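Local coordinates for protein SsRai1 (Scheffersomyces stipitis, PDB 5BTO) that hydrolyses NAD caps, and also methylguanosine-capped or triphosphorylated 5' ends, of RNA using a divalent metal ion, and stabilises and stimulates the exoribonuclease RAT1, at residues A93-E98 with S392-W397; V107-I112 with D140-I145; G116-L121 with V132-L137. All blocks are in the same frame, centred on the assembly; numbering follows the deposited sequence.

Contact 1 of 3, residues A93-E98 with S392-W397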
loop_
_atom_site.group_PDB
_atom_site.type_symbol
_atom_site.label_atom_id
_atom_site.label_comp_id
_atom_site.label_asym_id
_atom_site.label_seq_id
_atom_site.Cartn_x
_atom_site.Cartn_y
_atom_site.Cartn_z
ATOM N N ALA A 93 -29.292 20.828 -6.579
ATOM C CA ALA A 93 -30.108 19.761 -7.147
ATOM C C ALA A 93 -30.446 18.701 -6.098
ATOM O O ALA A 93 -31.552 18.178 -6.072
ATOM C CB ALA A 93 -29.393 19.125 -8.340
ATOM N N LEU A 94 -29.483 18.382 -5.231
ATOM C CA LEU A 94 -29.692 17.365 -4.201
ATOM C C LEU A 94 -30.741 17.811 -3.186
ATOM O O LEU A 94 -31.579 17.020 -2.742
ATOM C CB LEU A 94 -28.371 17.052 -3.477
ATOM C CG LEU A 94 -28.461 16.070 -2.312
ATOM C CD1 LEU A 94 -28.983 14.706 -2.740
ATOM C CD2 LEU A 94 -27.080 15.942 -1.655
ATOM N N THR A 95 -30.696 19.084 -2.826
ATOM C CA THR A 95 -31.667 19.635 -1.886
ATOM C C THR A 95 -33.079 19.467 -2.446
ATOM O O THR A 95 -33.994 19.045 -1.741
ATOM C CB THR A 95 -31.377 21.113 -1.597
ATOM O OG1 THR A 95 -30.099 21.227 -0.946
ATOM C CG2 THR A 95 -32.449 21.699 -0.678
ATOM N N LYS A 96 -33.235 19.794 -3.717
ATOM C CA LYS A 96 -34.541 19.687 -4.369
ATOM C C LYS A 96 -35.015 18.242 -4.356
ATOM O O LYS A 96 -36.178 17.952 -4.072
ATOM C CB LYS A 96 -34.440 20.230 -5.786
ATOM C CG LYS A 96 -35.756 20.236 -6.572
ATOM C CD LYS A 96 -35.509 20.823 -7.948
ATOM C CE LYS A 96 -36.791 20.875 -8.783
ATOM N NZ LYS A 96 -37.849 21.696 -8.113
ATOM N N TYR A 97 -34.107 17.322 -4.666
ATOM C CA TYR A 97 -34.445 15.907 -4.619
ATOM C C TYR A 97 -34.881 15.447 -3.219
ATOM O O TYR A 97 -35.888 14.742 -3.068
ATOM C CB TYR A 97 -33.275 15.050 -5.137
ATOM C CG TYR A 97 -33.482 13.580 -4.867
ATOM C CD1 TYR A 97 -34.300 12.819 -5.687
ATOM C CD2 TYR A 97 -32.892 12.961 -3.766
ATOM C CE1 TYR A 97 -34.514 11.489 -5.443
ATOM C CE2 TYR A 97 -33.103 11.616 -3.511
ATOM C CZ TYR A 97 -33.924 10.889 -4.357
ATOM O OH TYR A 97 -34.157 9.554 -4.130
ATOM N N GLU A 98 -34.137 15.842 -2.192
ATOM C CA GLU A 98 -34.456 15.397 -0.846
ATOM C C GLU A 98 -35.824 15.916 -0.403
ATOM O O GLU A 98 -36.624 15.177 0.170
ATOM C CB GLU A 98 -33.336 15.778 0.133
ATOM C CG GLU A 98 -32.033 15.067 -0.237
ATOM C CD GLU A 98 -30.862 15.401 0.669
ATOM O OE1 GLU A 98 -30.905 16.438 1.368
ATOM O OE2 GLU A 98 -29.889 14.611 0.658
ATOM N N SER A 392 -24.992 27.748 2.058
ATOM C CA SER A 392 -25.860 28.092 3.182
ATOM C C SER A 392 -27.239 27.457 3.015
ATOM O O SER A 392 -27.840 26.999 3.986
ATOM C CB SER A 392 -25.962 29.609 3.365
ATOM O OG SER A 392 -26.484 30.243 2.211
ATOM N N GLU A 393 -27.726 27.412 1.779
ATOM C CA GLU A 393 -29.031 26.824 1.505
ATOM C C GLU A 393 -29.048 25.336 1.857
ATOM O O GLU A 393 -30.002 24.835 2.446
ATOM C CB GLU A 393 -29.419 27.027 0.033
ATOM C CG GLU A 393 -29.721 28.477 -0.351
ATOM C CD GLU A 393 -28.471 29.334 -0.553
ATOM O OE1 GLU A 393 -27.342 28.785 -0.589
ATOM O OE2 GLU A 393 -28.631 30.569 -0.681
ATOM N N PHE A 394 -27.985 24.621 1.494
ATOM C CA PHE A 394 -27.943 23.197 1.766
ATOM C C PHE A 394 -27.853 22.922 3.269
ATOM O O PHE A 394 -28.539 22.045 3.789
ATOM C CB PHE A 394 -26.765 22.566 1.016
ATOM C CG PHE A 394 -26.578 21.104 1.286
ATOM C CD1 PHE A 394 -27.466 20.166 0.773
ATOM C CD2 PHE A 394 -25.485 20.660 2.021
ATOM C CE1 PHE A 394 -27.285 18.818 1.014
ATOM C CE2 PHE A 394 -25.295 19.318 2.264
ATOM C CZ PHE A 394 -26.181 18.393 1.765
ATOM N N LYS A 395 -27.006 23.667 3.970
ATOM C CA LYS A 395 -26.854 23.457 5.405
ATOM C C LYS A 395 -28.151 23.752 6.152
ATOM O O LYS A 395 -28.546 23.006 7.045
ATOM C CB LYS A 395 -25.712 24.308 5.964
ATOM C CG LYS A 395 -24.342 23.880 5.422
ATOM C CD LYS A 395 -23.202 24.625 6.083
ATOM C CE LYS A 395 -23.165 26.092 5.675
ATOM N NZ LYS A 395 -22.150 26.842 6.492
ATOM N N GLN A 396 -28.813 24.833 5.768
ATOM C CA GLN A 396 -30.074 25.193 6.410
ATOM C C GLN A 396 -31.102 24.084 6.205
ATOM O O GLN A 396 -31.823 23.703 7.131
ATOM C CB GLN A 396 -30.595 26.526 5.872
ATOM C CG GLN A 396 -31.779 27.082 6.634
ATOM C CD GLN A 396 -32.219 28.422 6.095
ATOM O OE1 GLN A 396 -33.216 28.518 5.381
ATOM N NE2 GLN A 396 -31.475 29.468 6.432
ATOM N N TRP A 397 -31.155 23.551 4.988
ATOM C CA TRP A 397 -32.049 22.442 4.706
ATOM C C TRP A 397 -31.737 21.242 5.592
ATOM O O TRP A 397 -32.618 20.717 6.256
ATOM C CB TRP A 397 -32.007 22.052 3.218
ATOM C CG TRP A 397 -32.500 20.667 2.939
ATOM C CD1 TRP A 397 -31.774 19.625 2.415
ATOM C CD2 TRP A 397 -33.820 20.160 3.166
ATOM N NE1 TRP A 397 -32.562 18.508 2.313
ATOM C CE2 TRP A 397 -33.823 18.808 2.764
ATOM C CE3 TRP A 397 -35.000 20.717 3.672
ATOM C CZ2 TRP A 397 -34.955 18.007 2.848
ATOM C CZ3 TRP A 397 -36.125 19.917 3.756
ATOM C CH2 TRP A 397 -36.098 18.578 3.341
#
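This is a helix-helix contact at the periphery of the RAI1-like PD-(D/E)XK nuclease fold, where 392-397, in the C-terminal helix 392-400, lies beside 93-98 of helix 87-101. The two axes run in nearly the same direction, 27° apart, and approach to 10.1 Å, a separation bridged by the aromatic side chains of F394 and W397. T95 faces both rings and meets each with a different branch. Its CG2, anti to the backbone N, sits over one face of the indole in a CH-pi contact, 4.0 Å from the centroid of the W397 five-membered ring. The OG1 branch meets the edge of the other ring, 3.3 Å from F394 CD1, while its hydrogen bond goes back to L91 O one turn earlier. A threonine suits this place because it offers both a methyl and a small hydroxyl whose polarity the helix itself can satisfy. L94 adds an apolar touch, crossing F394 obliquely, its CD2 3.9 Å from F394 CE1. E98 is buried, and its charge is shared out: OE2 accepts from V107 N, and OE1 has a salt bridge to R398, which probably favours the ionised carboxylate. The remaining bond is W397 NE1 to E98 OE1, 2.8 Å long and 151° at the hydrogen, with OE1 offering its anti lone pair and lying in the plane of the indole.

Contact 2 of 3, residues V107-I112 with D140-I145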
loop_
_atom_site.group_PDB
_atom_site.type_symbol
_atom_site.label_atom_id
_atom_site.label_comp_id
_atom_site.label_asym_id
_atom_site.label_seq_id
_atom_site.Cartn_x
_atom_site.Cartn_y
_atom_site.Cartn_z
ATOM N N VAL A 107 -30.338 11.995 1.444
ATOM C CA VAL A 107 -30.070 10.845 0.592
ATOM C C VAL A 107 -29.230 9.828 1.363
ATOM O O VAL A 107 -28.332 10.195 2.137
ATOM C CB VAL A 107 -29.361 11.271 -0.724
ATOM C CG1 VAL A 107 -28.012 11.916 -0.419
ATOM C CG2 VAL A 107 -29.178 10.083 -1.664
ATOM N N ASN A 108 -29.521 8.550 1.145
ATOM C CA ASN A 108 -28.896 7.484 1.911
ATOM C C ASN A 108 -27.587 7.008 1.294
ATOM O O ASN A 108 -27.524 5.920 0.732
ATOM C CB ASN A 108 -29.854 6.307 2.060
ATOM C CG ASN A 108 -29.288 5.203 2.923
ATOM O OD1 ASN A 108 -28.616 5.461 3.924
ATOM N ND2 ASN A 108 -29.542 3.959 2.531
ATOM N N VAL A 109 -26.551 7.838 1.404
ATOM C CA VAL A 109 -25.207 7.480 0.940
ATOM C C VAL A 109 -24.146 7.936 1.930
ATOM O O VAL A 109 -24.424 8.734 2.835
ATOM C CB VAL A 109 -24.876 8.092 -0.441
ATOM C CG1 VAL A 109 -25.877 7.622 -1.496
ATOM C CG2 VAL A 109 -24.832 9.615 -0.369
ATOM N N ASP A 110 -22.931 7.423 1.743
ATOM C CA ASP A 110 -21.792 7.785 2.578
ATOM C C ASP A 110 -20.976 8.909 1.960
ATOM O O ASP A 110 -20.366 9.706 2.676
ATOM C CB ASP A 110 -20.882 6.574 2.768
ATOM C CG ASP A 110 -21.587 5.416 3.434
ATOM O OD1 ASP A 110 -22.021 5.587 4.592
ATOM O OD2 ASP A 110 -21.702 4.332 2.818
ATOM N N ILE A 111 -20.944 8.953 0.628
ATOM C CA ILE A 111 -20.099 9.902 -0.089
ATOM C C ILE A 111 -20.884 10.588 -1.207
ATOM O O ILE A 111 -21.653 9.944 -1.909
ATOM C CB ILE A 111 -18.873 9.191 -0.721
ATOM C CG1 ILE A 111 -17.974 8.572 0.354
ATOM C CG2 ILE A 111 -18.063 10.163 -1.590
ATOM C CD1 ILE A 111 -16.948 7.602 -0.235
ATOM N N ILE A 112 -20.679 11.892 -1.359
ATOM C CA ILE A 112 -21.344 12.679 -2.402
ATOM C C ILE A 112 -20.255 13.379 -3.214
ATOM O O ILE A 112 -19.463 14.132 -2.659
ATOM C CB ILE A 112 -22.294 13.725 -1.771
ATOM C CG1 ILE A 112 -23.480 13.019 -1.105
ATOM C CG2 ILE A 112 -22.769 14.759 -2.820
ATOM C CD1 ILE A 112 -24.258 13.887 -0.117
ATOM N N ASP A 140 -23.098 16.126 8.325
ATOM C CA ASP A 140 -24.325 15.350 8.448
ATOM C C ASP A 140 -24.097 13.861 8.187
ATOM O O ASP A 140 -24.905 13.207 7.535
ATOM C CB ASP A 140 -25.392 15.908 7.504
ATOM C CG ASP A 140 -26.812 15.633 7.978
ATOM O OD1 ASP A 140 -27.008 15.183 9.128
ATOM O OD2 ASP A 140 -27.746 15.895 7.194
ATOM N N GLY A 141 -22.994 13.328 8.704
ATOM C CA GLY A 141 -22.720 11.906 8.608
ATOM C C GLY A 141 -22.301 11.430 7.227
ATOM O O GLY A 141 -22.315 10.233 6.957
ATOM N N GLN A 142 -21.916 12.366 6.367
ATOM C CA GLN A 142 -21.579 12.048 4.975
ATOM C C GLN A 142 -20.287 12.744 4.561
ATOM O O GLN A 142 -19.936 13.789 5.114
ATOM C CB GLN A 142 -22.724 12.484 4.050
ATOM C CG GLN A 142 -24.045 11.843 4.400
ATOM C CD GLN A 142 -25.197 12.334 3.543
ATOM O OE1 GLN A 142 -25.306 13.524 3.237
ATOM N NE2 GLN A 142 -26.061 11.411 3.145
ATOM N N LEU A 143 -19.564 12.159 3.607
ATOM C CA LEU A 143 -18.370 12.810 3.072
ATOM C C LEU A 143 -18.673 13.511 1.755
ATOM O O LEU A 143 -19.259 12.923 0.855
ATOM C CB LEU A 143 -17.233 11.807 2.851
ATOM C CG LEU A 143 -16.681 11.076 4.071
ATOM C CD1 LEU A 143 -15.405 10.307 3.678
ATOM C CD2 LEU A 143 -16.404 12.063 5.218
ATOM N N PHE A 144 -18.271 14.771 1.656
ATOM C CA PHE A 144 -18.419 15.545 0.428
ATOM C C PHE A 144 -17.040 15.737 -0.181
ATOM O O PHE A 144 -16.104 16.146 0.514
ATOM C CB PHE A 144 -19.086 16.896 0.732
ATOM C CG PHE A 144 -20.482 16.767 1.275
ATOM C CD1 PHE A 144 -20.697 16.408 2.600
ATOM C CD2 PHE A 144 -21.576 17.004 0.463
ATOM C CE1 PHE A 144 -21.980 16.278 3.107
ATOM C CE2 PHE A 144 -22.866 16.879 0.960
ATOM C CZ PHE A 144 -23.071 16.510 2.278
ATOM N N ILE A 145 -16.898 15.399 -1.462
ATOM C CA ILE A 145 -15.582 15.422 -2.110
ATOM C C ILE A 145 -15.624 16.257 -3.380
ATOM O O ILE A 145 -16.465 16.014 -4.257
ATOM C CB ILE A 145 -15.120 13.994 -2.470
ATOM C CG1 ILE A 145 -15.107 13.113 -1.208
ATOM C CG2 ILE A 145 -13.730 14.017 -3.145
ATOM C CD1 ILE A 145 -14.636 11.687 -1.439
#
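Three backbone hydrogen bonds zip the start of strand 111-114 to strand 142-147 as a parallel pair. L143 N donates to D110 O at 2.7 Å and 178°; L143 O then accepts from I112 N, and I112 O from I145 N. Side-chain polar contacts extend the joint back into the loop. The chain of Q142, extended beyond CG, carries its amide to the inverse gamma turn centred on N108, where NE2 donates to V109 O at 3.2 Å, from above the carbonyl plane, and more weakly to V107 O. Glutamine suits this place because its OE1 can simultaneously accept from R398. An alanine here would remove that amide and would probably loosen the 107-109 loop, with both carbonyls losing this donor. Apolar contacts divide between the faces: I112 lies alongside F144, its CD1 3.5 Å from F144 CE2, whereas I111 CG2 meets I145 CD1 at 3.8 Å. Isoleucine suits both places, because each beta-branched side chain can put an arm on the neighbouring strand's side chains. On the I112 and F144 face lies helix 87-101; on the I111 and L143 face, helix 333-350. In the sheet, strands 228-235 and 132-139 flank the pair.

Contact 3 of 3, residues G116-L121 with V132-L137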
loop_
_atom_site.group_PDB
_atom_site.type_symbol
_atom_site.label_atom_id
_atom_site.label_comp_id
_atom_site.label_asym_id
_atom_site.label_seq_id
_atom_site.Cartn_x
_atom_site.Cartn_y
_atom_site.Cartn_z
ATOM N N GLY A 116 -16.090 12.424 -12.371
ATOM C CA GLY A 116 -14.774 12.704 -12.920
ATOM C C GLY A 116 -13.691 12.588 -11.860
ATOM O O GLY A 116 -12.571 12.174 -12.149
ATOM N N LEU A 117 -14.028 12.944 -10.627
ATOM C CA LEU A 117 -13.042 12.886 -9.557
ATOM C C LEU A 117 -12.764 11.430 -9.190
ATOM O O LEU A 117 -11.626 11.060 -8.893
ATOM C CB LEU A 117 -13.528 13.665 -8.332
ATOM C CG LEU A 117 -13.900 15.129 -8.616
ATOM C CD1 LEU A 117 -14.423 15.821 -7.354
ATOM C CD2 LEU A 117 -12.713 15.893 -9.215
ATOM N N MET A 118 -13.803 10.601 -9.207
ATOM C CA MET A 118 -13.634 9.186 -8.897
ATOM C C MET A 118 -12.901 8.467 -10.028
ATOM O O MET A 118 -12.107 7.565 -9.791
ATOM C CB MET A 118 -14.975 8.522 -8.574
ATOM C CG MET A 118 -15.679 9.146 -7.360
ATOM S SD MET A 118 -14.703 9.059 -5.828
ATOM C CE MET A 118 -13.993 10.695 -5.777
ATOM N N THR A 119 -13.164 8.889 -11.263
ATOM C CA THR A 119 -12.413 8.371 -12.398
ATOM C C THR A 119 -10.906 8.610 -12.256
ATOM O O THR A 119 -10.086 7.744 -12.593
ATOM C CB THR A 119 -12.906 9.013 -13.723
ATOM O OG1 THR A 119 -14.295 8.694 -13.922
ATOM C CG2 THR A 119 -12.088 8.498 -14.899
ATOM N N LYS A 120 -10.528 9.782 -11.762
ATOM C CA LYS A 120 -9.112 10.060 -11.524
ATOM C C LYS A 120 -8.503 9.061 -10.536
ATOM O O LYS A 120 -7.354 8.647 -10.695
ATOM C CB LYS A 120 -8.912 11.483 -10.998
ATOM C CG LYS A 120 -9.232 12.581 -11.995
ATOM C CD LYS A 120 -8.884 13.939 -11.412
ATOM C CE LYS A 120 -8.916 15.027 -12.475
ATOM N NZ LYS A 120 -8.337 16.305 -11.965
ATOM N N LEU A 121 -9.263 8.682 -9.507
ATOM C CA LEU A 121 -8.772 7.705 -8.544
ATOM C C LEU A 121 -8.701 6.304 -9.161
ATOM O O LEU A 121 -7.705 5.580 -8.997
ATOM C CB LEU A 121 -9.650 7.702 -7.283
ATOM C CG LEU A 121 -9.684 9.013 -6.498
ATOM C CD1 LEU A 121 -10.649 8.904 -5.330
ATOM C CD2 LEU A 121 -8.278 9.328 -5.974
ATOM N N VAL A 132 -3.354 14.366 -8.449
ATOM C CA VAL A 132 -4.730 14.385 -7.969
ATOM C C VAL A 132 -4.773 15.194 -6.685
ATOM O O VAL A 132 -3.944 15.004 -5.792
ATOM C CB VAL A 132 -5.269 12.968 -7.684
ATOM C CG1 VAL A 132 -6.706 13.032 -7.157
ATOM C CG2 VAL A 132 -5.212 12.108 -8.935
ATOM N N ASP A 133 -5.724 16.116 -6.591
ATOM C CA ASP A 133 -5.931 16.855 -5.348
ATOM C C ASP A 133 -7.421 17.020 -5.081
ATOM O O ASP A 133 -8.137 17.632 -5.875
ATOM C CB ASP A 133 -5.233 18.214 -5.390
ATOM C CG ASP A 133 -3.727 18.090 -5.300
ATOM O OD1 ASP A 133 -3.201 17.935 -4.172
ATOM O OD2 ASP A 133 -3.064 18.141 -6.355
ATOM N N LEU A 134 -7.884 16.452 -3.973
ATOM C CA LEU A 134 -9.297 16.507 -3.630
ATOM C C LEU A 134 -9.506 17.036 -2.229
ATOM O O LEU A 134 -8.739 16.724 -1.319
ATOM C CB LEU A 134 -9.922 15.121 -3.729
ATOM C CG LEU A 134 -9.739 14.354 -5.043
ATOM C CD1 LEU A 134 -10.200 12.918 -4.867
ATOM C CD2 LEU A 134 -10.506 15.050 -6.173
ATOM N N ASN A 135 -10.545 17.846 -2.057
ATOM C CA ASN A 135 -10.959 18.284 -0.728
ATOM C C ASN A 135 -12.060 17.355 -0.244
ATOM O O ASN A 135 -12.946 16.987 -1.017
ATOM C CB ASN A 135 -11.478 19.718 -0.758
ATOM C CG ASN A 135 -10.394 20.725 -1.051
ATOM O OD1 ASN A 135 -9.232 20.520 -0.703
ATOM N ND2 ASN A 135 -10.766 21.827 -1.689
ATOM N N VAL A 136 -11.999 16.963 1.023
ATOM C CA VAL A 136 -12.982 16.056 1.583
ATOM C C VAL A 136 -13.428 16.584 2.926
ATOM O O VAL A 136 -12.608 16.997 3.741
ATOM C CB VAL A 136 -12.405 14.645 1.801
ATOM C CG1 VAL A 136 -13.490 13.706 2.296
ATOM C CG2 VAL A 136 -11.755 14.121 0.529
ATOM N N LEU A 137 -14.725 16.569 3.185
ATOM C CA LEU A 137 -15.141 16.932 4.534
ATOM C C LEU A 137 -16.392 16.201 4.960
ATOM O O LEU A 137 -17.240 15.835 4.127
ATOM C CB LEU A 137 -15.306 18.439 4.671
ATOM C CG LEU A 137 -16.378 19.061 3.794
ATOM C CD1 LEU A 137 -17.729 18.947 4.489
ATOM C CD2 LEU A 137 -16.043 20.496 3.508
HETATM O O HOH W 1 -7.103 16.641 -9.093
#
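Helix 115-123 packs across strand 132-139 in a layered alpha/beta arrangement, on one face of the large mixed sheet of this PD-(D/E)XK-type nuclease. The short segments 116-121 and 132-137 cross at 134°, with their axes 9.6 Å apart, and no direct hydrogen bond joins them, so aliphatic side chains hold the interface. The tight part centres on L134, whose two methyls serve different turns of the helix. Its CD2 rests against L117, 3.9 Å from L117 CD2, as the two side chains slide past each other in opposite directions. Its CD1 instead meets L121 tip to tip, 4.1 Å from L121 CD1. L121 and V132 cross at about a right angle, L121 CD2 coming within 4.2 Å of V132 CG1. Leucines suit the helix because residues 117 and 121 lie one turn apart and their forked ends can reach side chains from alternate strand positions; the compact valine fits where the helix comes nearer. M118 makes only a marginal contact here; M118 and L121 also pack on helix 333-350. G116, at the start of the segment, takes no part in this packing but belongs to the substrate-binding site. The solvent side is looser and polar. K120, an exposed residue, lays just its aliphatic root on the strand, CB being 4.3 Å from V132 CG2. The chain beyond is extended and carries NZ to a water molecule. The D133 side chain leaves the backbone away from the helix, and its carboxylate binds R155 and S363, yet its backbone remains linked to the helix: the same water accepts from K120 NZ at 3.1 Å and from D133 N at 2.9 Å.

In the fold
The three contacts run in a chain across the fold, with contact 2 in the middle, its centre 13 Å from that of contact 1 and 14 Å from that of contact 3. Contacts 1 and 2 meet where L94 CD2 packs on I112 CD1 at 3.8 Å and F394 CE2 on F144 CZ at 3.6 Å. Contacts 2 and 3 share the sheet: F144 N lies 2.9 Å from L137 O, a probable hydrogen bond between adjacent strands. Contacts 1 and 3 do not touch. The strand of contact 2 leads through Y114 and R115 to G116 in contact 3, all three binding substrate, and the side chain of K120 lies about 8 Å from that of substrate-binding Q282.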